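Local coordinates for cupin 2 conserved barrel domain protein (Desulfovibrio desulfuricans subsp. desulfuricans str. G20, PDB 2Q30), which is of unknown function but belongs to the RmlC-like cupins, proteins of double-stranded beta-helix fold, and pairs with a second copy of itself in the crystal, at the interface of chains A and B. Sequence-based numbering; all coordinates share one arbitrary frame. Chains: chain A/B, Uncharacterized protein.

Contact 1: the interface of chains A and B. Residues chain A 28, 30, 32-33, 35; chain B 56-57, 85.
The carboxylate of B:Glu56 enters a polar cluster made by A:His28, A:Ser30 and A:Asn32, where the first residue of B strand 56-63 docks against the end of A strand 23-29 and the loop after it, at the two-fold interface of the deposited pair. OE1 of B:Glu56 accepts two hydrogen bonds: the hydroxyl OG of A:Ser30 reaches it on the syn side at 2.5 Å, and the amide ND2 of A:Asn32 on the anti side at 2.6 Å. The second is nearly straight, 166° at the hydrogen, and lies close to the amide plane of A:Asn32, whose side chain crosses the glutamate at about a right angle. NE2 of A:His28 donates to OE2 of B:Glu56 at 2.8 Å, from above the carboxylate plane. That bond is bent, 127° at the hydrogen. Grips on both oxygens should fix the rotation of the carboxylate.

Apolar groups support the cluster. CG1 of B:Val85 sits over the centre of the A:His28 ring, which chi1 of -179° sends out toward chain B. CB of B:Glu56 meets CZ of A:Phe33 at 3.5 Å. Nearby, CD1 of A:Ile35 meets CG2 of B:Val85 tip to tip at 3.7 Å. In the second shell, the backbone N of A:Asn32 donates to OG of A:Ser30 at 3.2 Å.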
loop_
_atom_site.group_PDB
_atom_site.type_symbol
_atom_site.label_atom_id
_atom_site.label_comp_id
_atom_site.label_asym_id
_atom_site.label_seq_id
_atom_site.Cartn_x
_atom_site.Cartn_y
_atom_site.Cartn_z
ATOM N N HIS A 28 -10.344 -5.223 1.825
ATOM C CA HIS A 28 -10.168 -6.655 2.022
ATOM C C HIS A 28 -10.061 -6.980 3.510
ATOM O O HIS A 28 -9.558 -6.165 4.312
ATOM C CB HIS A 28 -8.891 -7.079 1.285
ATOM C CG HIS A 28 -8.583 -8.534 1.360
ATOM N ND1 HIS A 28 -9.173 -9.462 0.529
ATOM C CD2 HIS A 28 -7.728 -9.219 2.148
ATOM C CE1 HIS A 28 -8.693 -10.662 0.801
ATOM N NE2 HIS A 28 -7.820 -10.543 1.785
ATOM N N SER A 30 -9.220 -10.707 5.772
ATOM C CA SER A 30 -9.005 -12.156 5.894
ATOM C C SER A 30 -8.317 -12.398 7.222
ATOM O O SER A 30 -8.126 -11.484 8.006
ATOM C CB SER A 30 -8.089 -12.624 4.753
ATOM O OG SER A 30 -6.809 -12.023 4.877
ATOM N N ASN A 32 -5.220 -13.028 7.448
ATOM C CA ASN A 32 -3.863 -12.511 7.282
ATOM C C ASN A 32 -3.717 -11.008 7.449
ATOM O O ASN A 32 -2.775 -10.538 8.090
ATOM C CB ASN A 32 -3.338 -12.938 5.916
ATOM C CG ASN A 32 -3.368 -14.433 5.732
ATOM O OD1 ASN A 32 -2.843 -15.163 6.556
ATOM N ND2 ASN A 32 -4.002 -14.902 4.664
ATOM N N PHE A 33 -4.622 -10.249 6.839
ATOM C CA PHE A 33 -4.670 -8.805 7.029
ATOM C C PHE A 33 -6.040 -8.173 6.742
ATOM O O PHE A 33 -6.930 -8.797 6.170
ATOM C CB PHE A 33 -3.546 -8.060 6.253
ATOM C CG PHE A 33 -3.326 -8.510 4.808
ATOM C CD1 PHE A 33 -4.349 -9.045 4.000
ATOM C CD2 PHE A 33 -2.070 -8.300 4.221
ATOM C CE1 PHE A 33 -4.086 -9.405 2.666
ATOM C CE2 PHE A 33 -1.824 -8.650 2.876
ATOM C CZ PHE A 33 -2.841 -9.205 2.117
ATOM N N ILE A 35 -7.430 -4.591 5.007
ATOM C CA ILE A 35 -7.030 -3.533 4.122
ATOM C C ILE A 35 -8.231 -2.603 4.017
ATOM O O ILE A 35 -9.320 -3.038 3.600
ATOM C CB ILE A 35 -6.622 -4.069 2.736
ATOM C CG1 ILE A 35 -5.568 -5.165 2.851
ATOM C CG2 ILE A 35 -6.092 -2.930 1.870
ATOM C CD1 ILE A 35 -5.119 -5.789 1.478
ATOM N N GLU B 56 -1.158 -14.063 2.469
ATOM C CA GLU B 56 -1.520 -13.233 1.338
ATOM C C GLU B 56 -0.517 -12.110 1.155
ATOM O O GLU B 56 0.335 -11.842 2.019
ATOM C CB GLU B 56 -2.920 -12.655 1.533
ATOM C CG GLU B 56 -4.054 -13.627 1.275
ATOM C CD GLU B 56 -5.368 -13.191 1.948
ATOM O OE1 GLU B 56 -5.420 -13.227 3.198
ATOM O OE2 GLU B 56 -6.338 -12.844 1.220
ATOM N N LEU B 57 -0.575 -11.524 -0.027
ATOM C CA LEU B 57 0.193 -10.323 -0.313
ATOM C C LEU B 57 -0.756 -9.326 -0.927
ATOM O O LEU B 57 -1.806 -9.724 -1.464
ATOM C CB LEU B 57 1.369 -10.589 -1.270
ATOM C CG LEU B 57 1.132 -10.942 -2.749
ATOM C CD1 LEU B 57 2.347 -10.568 -3.578
ATOM C CD2 LEU B 57 0.779 -12.396 -2.974
ATOM N N VAL B 85 -4.768 -8.093 -4.368
ATOM C CA VAL B 85 -4.673 -8.917 -3.158
ATOM C C VAL B 85 -4.710 -10.349 -3.672
ATOM O O VAL B 85 -5.577 -10.696 -4.464
ATOM C CB VAL B 85 -5.801 -8.686 -2.165
ATOM C CG1 VAL B 85 -5.546 -9.553 -0.881
ATOM C CG2 VAL B 85 -5.957 -7.203 -1.843
#

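Contact 2: the interface of chains A and B. Residues chain A 6-7; chain B 76, 84-86, 90, 92.
Two side chains leave the N-terminal segment of chain A in different directions over B:Val85 and its neighbours: the selenomethionine A:Met6 runs toward B:Ala86, B:Thr90 and B:His92, whereas A:Lys7 lies alongside B:Val85, pointing the same way. A:Met6 starts out extended, with chi1 166°, then bends at chi3 (-80°), and this turn carries its terminal methyl CE into a nest of carbons. CE of A:Met6 lies 3.4 Å from CB of B:Ala86, a tight approach, and 3.6 Å from CB of B:His92. The methyl CG2 of B:Thr90 lies 3.8 Å from CE of A:Met6. Nearer the backbone, CG of A:Met6 meets CD1 of B:Leu84 at 4.0 Å. On the other flank A:Lys7 folds back at chi2 and chi4, bringing the side-chain amine NZ of A:Lys7 to 3.5 Å from CG2 of B:Val85, a contact of its tip with an aliphatic branch.

The backbones hold these side chains in register. A:Lys7 N donates to B:Val85 O at 3.0 Å, and B:Val85 N returns a bond to A:Lys7 O at 2.8 Å. This reciprocal pair is an antiparallel bridge, by which strand 7-10 of chain A lies along strand 82-87 of the chain B cupin barrel, in the deposited pair an apparent exchange of N-terminal strands.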
loop_
_atom_site.group_PDB
_atom_site.type_symbol
_atom_site.label_atom_id
_atom_site.label_comp_id
_atom_site.label_asym_id
_atom_site.label_seq_id
_atom_site.Cartn_x
_atom_site.Cartn_y
_atom_site.Cartn_z
HETATM N N MSE A 6 -7.725 -14.241 -5.674
HETATM C CA MSE A 6 -6.880 -13.236 -6.370
HETATM C C MSE A 6 -7.847 -12.180 -6.932
HETATM O O MSE A 6 -8.779 -12.550 -7.644
HETATM C CB MSE A 6 -6.011 -13.778 -7.514
HETATM C CG MSE A 6 -5.428 -12.688 -8.426
HETATM SE SE MSE A 6 -3.963 -13.250 -9.558
HETATM C CE MSE A 6 -2.514 -13.181 -8.268
ATOM N N LYS A 7 -7.634 -10.898 -6.606
ATOM C CA LYS A 7 -8.462 -9.824 -7.169
ATOM C C LYS A 7 -7.798 -8.470 -6.988
ATOM O O LYS A 7 -6.924 -8.282 -6.139
ATOM C CB LYS A 7 -9.936 -9.826 -6.682
ATOM C CG LYS A 7 -10.327 -9.029 -5.442
ATOM C CD LYS A 7 -9.457 -9.272 -4.241
ATOM C CE LYS A 7 -10.182 -8.952 -2.944
ATOM N NZ LYS A 7 -9.246 -8.412 -1.967
ATOM N N ILE B 76 -4.174 -8.491 -15.383
ATOM C CA ILE B 76 -5.186 -7.606 -14.829
ATOM C C ILE B 76 -4.549 -6.218 -14.920
ATOM O O ILE B 76 -3.452 -6.040 -14.390
ATOM C CB ILE B 76 -5.504 -7.892 -13.352
ATOM C CG1 ILE B 76 -5.987 -9.325 -13.135
ATOM C CG2 ILE B 76 -6.566 -6.905 -12.847
ATOM C CD1 ILE B 76 -6.123 -9.676 -11.653
ATOM N N LEU B 84 -3.698 -5.177 -5.856
ATOM C CA LEU B 84 -3.912 -6.588 -6.066
ATOM C C LEU B 84 -3.817 -7.232 -4.695
ATOM O O LEU B 84 -2.905 -6.921 -3.923
ATOM C CB LEU B 84 -2.803 -7.200 -6.934
ATOM C CG LEU B 84 -2.896 -8.717 -7.169
ATOM C CD1 LEU B 84 -3.956 -8.981 -8.252
ATOM C CD2 LEU B 84 -1.557 -9.316 -7.612
ATOM N N VAL B 85 -4.768 -8.093 -4.368
ATOM C CA VAL B 85 -4.673 -8.917 -3.158
ATOM C C VAL B 85 -4.710 -10.349 -3.672
ATOM O O VAL B 85 -5.577 -10.696 -4.464
ATOM C CB VAL B 85 -5.801 -8.686 -2.165
ATOM C CG1 VAL B 85 -5.546 -9.553 -0.881
ATOM C CG2 VAL B 85 -5.957 -7.203 -1.843
ATOM N N ALA B 86 -3.789 -11.188 -3.195
ATOM C CA ALA B 86 -3.733 -12.567 -3.638
ATOM C C ALA B 86 -3.071 -13.471 -2.629
ATOM O O ALA B 86 -2.211 -13.005 -1.852
ATOM C CB ALA B 86 -2.941 -12.677 -4.935
ATOM N N THR B 90 -0.835 -18.399 -4.925
ATOM C CA THR B 90 -1.410 -18.137 -6.253
ATOM C C THR B 90 -0.327 -17.452 -7.081
ATOM O O THR B 90 0.210 -16.436 -6.632
ATOM C CB THR B 90 -2.616 -17.188 -6.152
ATOM O OG1 THR B 90 -3.637 -17.819 -5.372
ATOM C CG2 THR B 90 -3.160 -16.815 -7.526
ATOM N N HIS B 92 1.707 -14.987 -9.033
ATOM C CA HIS B 92 1.542 -13.549 -9.151
ATOM C C HIS B 92 2.863 -12.898 -9.574
ATOM O O HIS B 92 3.959 -13.299 -9.122
ATOM C CB HIS B 92 1.047 -12.965 -7.841
ATOM C CG HIS B 92 1.933 -13.285 -6.687
ATOM N ND1 HIS B 92 1.798 -14.440 -5.944
ATOM C CD2 HIS B 92 3.021 -12.645 -6.199
ATOM C CE1 HIS B 92 2.747 -14.479 -5.028
ATOM N NE2 HIS B 92 3.500 -13.398 -5.160
#

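Contact 3: the interface of chains A and B. Residues chain A 55-56, 85, 107-108; chain B 28, 30, 32-33.
Strand 56-63 of the chain A double-stranded beta-helix begins at this patch, and its first residue, A:Glu56, meets B:His28 at the end of strand 23-29 and the loop residues B:Ser30, B:Asn32 and B:Phe33. OE1 of A:Glu56 accepts a hydrogen bond from ND2 of B:Asn32 at 2.7 Å on its anti side, with the amide and carboxylate planes turned 70° apart. The hydroxyl OG of B:Ser30 bonds to the same oxygen from the syn side. NE2 of B:His28 donates to OE2 of A:Glu56 at 2.7 Å, with the oxygen 26° out of the imidazole plane. CG1 of A:Val85 lies over the centre of that ring, 3.6 Å from its centroid.

B:Asn32 is also packed by its carbon frame and carbonyl: CG lies 3.7 Å from CA of A:Gly55, and OD1 is 3.5 Å from CD of A:Pro108, which follows a cis peptide bond. With CG beside the backbone N (chi1 -60°), the amide group is brought between A:Glu56 and A:Pro108. The B:Phe33 ring bridges two elements, CZ touching CB of A:Glu56 at 3.5 Å and CD2 touching CB of A:Ala107 at 3.7 Å. Thus the loop after strand 23-29 of chain B sits against the start of strand 56-63 and the end of strand 100-107 in chain A.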
loop_
_atom_site.group_PDB
_atom_site.type_symbol
_atom_site.label_atom_id
_atom_site.label_comp_id
_atom_site.label_asym_id
_atom_site.label_seq_id
_atom_site.Cartn_x
_atom_site.Cartn_y
_atom_site.Cartn_z
ATOM N N GLY A 55 0.682 -6.388 16.511
ATOM C CA GLY A 55 0.617 -6.231 15.068
ATOM C C GLY A 55 1.006 -4.847 14.664
ATOM O O GLY A 55 1.195 -3.966 15.517
ATOM N N GLU A 56 1.093 -4.660 13.349
ATOM C CA GLU A 56 1.462 -3.386 12.751
ATOM C C GLU A 56 0.518 -2.935 11.657
ATOM O O GLU A 56 -0.285 -3.707 11.177
ATOM C CB GLU A 56 2.864 -3.529 12.170
ATOM C CG GLU A 56 3.954 -3.531 13.216
ATOM C CD GLU A 56 5.248 -4.033 12.646
ATOM O OE1 GLU A 56 5.349 -5.255 12.455
ATOM O OE2 GLU A 56 6.176 -3.224 12.437
ATOM N N VAL A 85 4.792 3.200 8.647
ATOM C CA VAL A 85 4.697 1.877 9.257
ATOM C C VAL A 85 4.741 2.085 10.770
ATOM O O VAL A 85 5.619 2.773 11.279
ATOM C CB VAL A 85 5.807 0.894 8.842
ATOM C CG1 VAL A 85 5.454 -0.571 9.355
ATOM C CG2 VAL A 85 5.963 0.869 7.338
ATOM N N ALA A 107 -1.818 -5.956 9.950
ATOM C CA ALA A 107 -1.437 -7.385 10.090
ATOM C C ALA A 107 -0.797 -7.696 11.453
ATOM O O ALA A 107 0.071 -6.948 11.896
ATOM C CB ALA A 107 -0.484 -7.797 9.011
ATOM N N PRO A 108 -1.325 -8.697 12.186
ATOM C CA PRO A 108 -2.556 -9.441 11.913
ATOM C C PRO A 108 -3.771 -8.484 11.996
ATOM O O PRO A 108 -3.627 -7.375 12.520
ATOM C CB PRO A 108 -2.615 -10.478 13.042
ATOM C CG PRO A 108 -1.202 -10.569 13.552
ATOM C CD PRO A 108 -0.664 -9.178 13.409
ATOM N N HIS B 28 10.212 -2.463 4.989
ATOM C CA HIS B 28 10.011 -2.878 6.369
ATOM C C HIS B 28 9.906 -4.387 6.449
ATOM O O HIS B 28 9.385 -5.006 5.558
ATOM C CB HIS B 28 8.706 -2.268 6.895
ATOM C CG HIS B 28 8.425 -2.590 8.327
ATOM N ND1 HIS B 28 9.048 -1.943 9.370
ATOM C CD2 HIS B 28 7.572 -3.473 8.883
ATOM C CE1 HIS B 28 8.594 -2.431 10.513
ATOM N NE2 HIS B 28 7.688 -3.351 10.243
ATOM N N SER B 30 9.183 -7.364 9.608
ATOM C CA SER B 30 8.934 -7.756 10.989
ATOM C C SER B 30 8.256 -9.121 10.981
ATOM O O SER B 30 8.048 -9.734 9.926
ATOM C CB SER B 30 8.041 -6.723 11.683
ATOM O OG SER B 30 6.753 -6.737 11.118
ATOM N N ASN B 32 5.177 -9.489 11.602
ATOM C CA ASN B 32 3.808 -9.226 11.140
ATOM C C ASN B 32 3.632 -9.148 9.654
ATOM O O ASN B 32 2.629 -9.638 9.114
ATOM C CB ASN B 32 3.317 -7.927 11.770
ATOM C CG ASN B 32 3.313 -7.997 13.294
ATOM O OD1 ASN B 32 2.828 -8.965 13.860
ATOM N ND2 ASN B 32 3.881 -6.987 13.954
ATOM N N PHE B 33 4.579 -8.483 8.998
ATOM C CA PHE B 33 4.611 -8.404 7.562
ATOM C C PHE B 33 5.978 -7.936 7.023
ATOM O O PHE B 33 6.814 -7.399 7.760
ATOM C CB PHE B 33 3.452 -7.527 6.967
ATOM C CG PHE B 33 3.239 -6.132 7.609
ATOM C CD1 PHE B 33 4.248 -5.411 8.258
ATOM C CD2 PHE B 33 2.001 -5.501 7.443
ATOM C CE1 PHE B 33 4.000 -4.131 8.790
ATOM C CE2 PHE B 33 1.759 -4.228 7.941
ATOM C CZ PHE B 33 2.757 -3.543 8.628
#

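Contact 4: the interface of chains A and B. Residues chain A 68, 76-77, 82-84; chain B 7-10.
B:Ser8 inserts its short side chain against A:Ile76 and A:Phe68, and its course can be followed atom by atom. CB of B:Ser8 lies 4.0 Å from CE2 of A:Phe68 and 3.9 Å from the branch methyl CG2 of A:Ile76. At the tip, OG of B:Ser8 sits between the backbone N and the carbonyl carbon (chi1 77°), where it bonds to the oxygen of water 1 at 2.8 Å. The water also bonds to the main-chain oxygen of A:Pro77 and to OD1 of B:Asn10, so it links the two chains through oxygen atoms; the donors are not decided by the coordinates. It also lies at the edge of the A:Phe68 ring, in its plane, while CB of A:Leu84 covers a face of that ring.

Around this side chain the backbones form antiparallel bridges, pairing A:Ala82 with B:Asn10, A:Val83 with B:His9 and A:Leu84 with B:Ser8. The bridging hydrogen bonds run both ways: A:Val83 N to B:His9 O at 2.8 Å and B:His9 N to A:Val83 O at 2.7 Å. Strand 7-10 of chain B therefore extends the sheet that contains strand 82-87 of chain A. Beside these bonds, the A:Val83 and B:His9 side chains cross obliquely. CG1 of A:Val83, placed by a chi1 of 56°, rests 3.7 Å from CB of B:His9.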
loop_
_atom_site.group_PDB
_atom_site.type_symbol
_atom_site.label_atom_id
_atom_site.label_comp_id
_atom_site.label_asym_id
_atom_site.label_seq_id
_atom_site.Cartn_x
_atom_site.Cartn_y
_atom_site.Cartn_z
ATOM N N PHE A 68 1.042 12.455 8.437
ATOM C CA PHE A 68 0.829 11.346 9.360
ATOM C C PHE A 68 0.898 11.994 10.715
ATOM O O PHE A 68 1.892 12.645 11.037
ATOM C CB PHE A 68 1.917 10.299 9.262
ATOM C CG PHE A 68 1.992 9.659 7.937
ATOM C CD1 PHE A 68 0.889 8.957 7.437
ATOM C CD2 PHE A 68 3.155 9.709 7.190
ATOM C CE1 PHE A 68 0.942 8.337 6.193
ATOM C CE2 PHE A 68 3.223 9.067 5.961
ATOM C CZ PHE A 68 2.117 8.400 5.460
ATOM N N ILE A 76 4.297 14.069 10.520
ATOM C CA ILE A 76 5.283 13.656 9.538
ATOM C C ILE A 76 4.631 13.975 8.188
ATOM O O ILE A 76 3.504 13.519 7.948
ATOM C CB ILE A 76 5.582 12.155 9.589
ATOM C CG1 ILE A 76 6.166 11.765 10.959
ATOM C CG2 ILE A 76 6.536 11.774 8.456
ATOM C CD1 ILE A 76 6.442 10.240 11.124
ATOM N N PRO A 77 5.304 14.753 7.316
ATOM C CA PRO A 77 4.700 15.026 6.014
ATOM C C PRO A 77 4.405 13.733 5.273
ATOM O O PRO A 77 5.188 12.797 5.339
ATOM C CB PRO A 77 5.763 15.858 5.295
ATOM C CG PRO A 77 6.503 16.531 6.390
ATOM C CD PRO A 77 6.580 15.494 7.473
ATOM N N ALA A 82 3.983 8.315 0.062
ATOM C CA ALA A 82 4.610 8.126 1.364
ATOM C C ALA A 82 3.934 6.965 2.043
ATOM O O ALA A 82 2.741 6.718 1.821
ATOM C CB ALA A 82 4.522 9.391 2.230
ATOM N N VAL A 83 4.709 6.214 2.836
ATOM C CA VAL A 83 4.190 5.088 3.605
ATOM C C VAL A 83 4.637 5.230 5.042
ATOM O O VAL A 83 5.804 5.477 5.279
ATOM C CB VAL A 83 4.621 3.679 3.032
ATOM C CG1 VAL A 83 6.086 3.538 2.922
ATOM C CG2 VAL A 83 4.055 2.547 3.882
ATOM N N LEU A 84 3.691 5.117 5.972
ATOM C CA LEU A 84 3.955 5.136 7.403
ATOM C C LEU A 84 3.849 3.694 7.832
ATOM O O LEU A 84 2.919 3.048 7.398
ATOM C CB LEU A 84 2.866 5.911 8.121
ATOM C CG LEU A 84 2.898 5.951 9.655
ATOM C CD1 LEU A 84 4.038 6.785 10.146
ATOM C CD2 LEU A 84 1.554 6.500 10.121
ATOM N N LYS B 7 7.813 5.162 11.826
ATOM C CA LYS B 7 8.751 5.393 10.714
ATOM C C LYS B 7 7.988 5.522 9.400
ATOM O O LYS B 7 7.093 4.736 9.131
ATOM C CB LYS B 7 9.766 4.236 10.641
ATOM C CG LYS B 7 10.862 4.334 9.582
ATOM C CD LYS B 7 11.835 5.464 9.845
ATOM C CE LYS B 7 12.897 5.519 8.747
ATOM N NZ LYS B 7 13.887 6.594 9.020
ATOM N N SER B 8 8.325 6.551 8.624
ATOM C CA SER B 8 7.702 6.782 7.336
ATOM C C SER B 8 8.782 6.778 6.241
ATOM O O SER B 8 9.975 7.011 6.501
ATOM C CB SER B 8 6.877 8.069 7.339
ATOM O OG SER B 8 7.718 9.176 7.250
ATOM N N HIS B 9 8.337 6.501 5.022
ATOM C CA HIS B 9 9.207 6.420 3.854
ATOM C C HIS B 9 8.504 7.130 2.711
ATOM O O HIS B 9 7.394 6.752 2.394
ATOM C CB HIS B 9 9.423 4.937 3.482
ATOM C CG HIS B 9 9.796 4.061 4.641
ATOM N ND1 HIS B 9 11.100 3.705 4.914
ATOM C CD2 HIS B 9 9.036 3.492 5.611
ATOM C CE1 HIS B 9 11.126 2.944 5.996
ATOM N NE2 HIS B 9 9.889 2.809 6.447
ATOM N N ASN B 10 9.129 8.136 2.105
ATOM C CA ASN B 10 8.587 8.842 0.942
ATOM C C ASN B 10 9.087 8.071 -0.274
ATOM O O ASN B 10 10.154 8.377 -0.832
ATOM C CB ASN B 10 9.044 10.304 0.918
ATOM C CG ASN B 10 8.512 11.095 2.088
ATOM O OD1 ASN B 10 7.579 10.665 2.765
ATOM N ND2 ASN B 10 9.089 12.270 2.325
HETATM O O HOH W 1 6.638 10.642 5.129
#

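Measured between the centres of their C-alpha atoms, as are all distances here, contacts 1 and 2 are about 10 Å apart and share B:Val85; contacts 1 and 3 are about 12 Å apart and are largely two-fold counterparts, built on B:Glu56 and A:Glu56. Contacts 2 and 4 lie about 26 Å apart, at opposite ends of the interface, each centred on strand 7-10 of one chain pairing with strand 82-87 of the other. About 15 Å separates contacts 3 and 4. Polar clusters near the middle and exchanged strands at the ends are consistent with a dimer, although the structure alone does not show that it is the biological form.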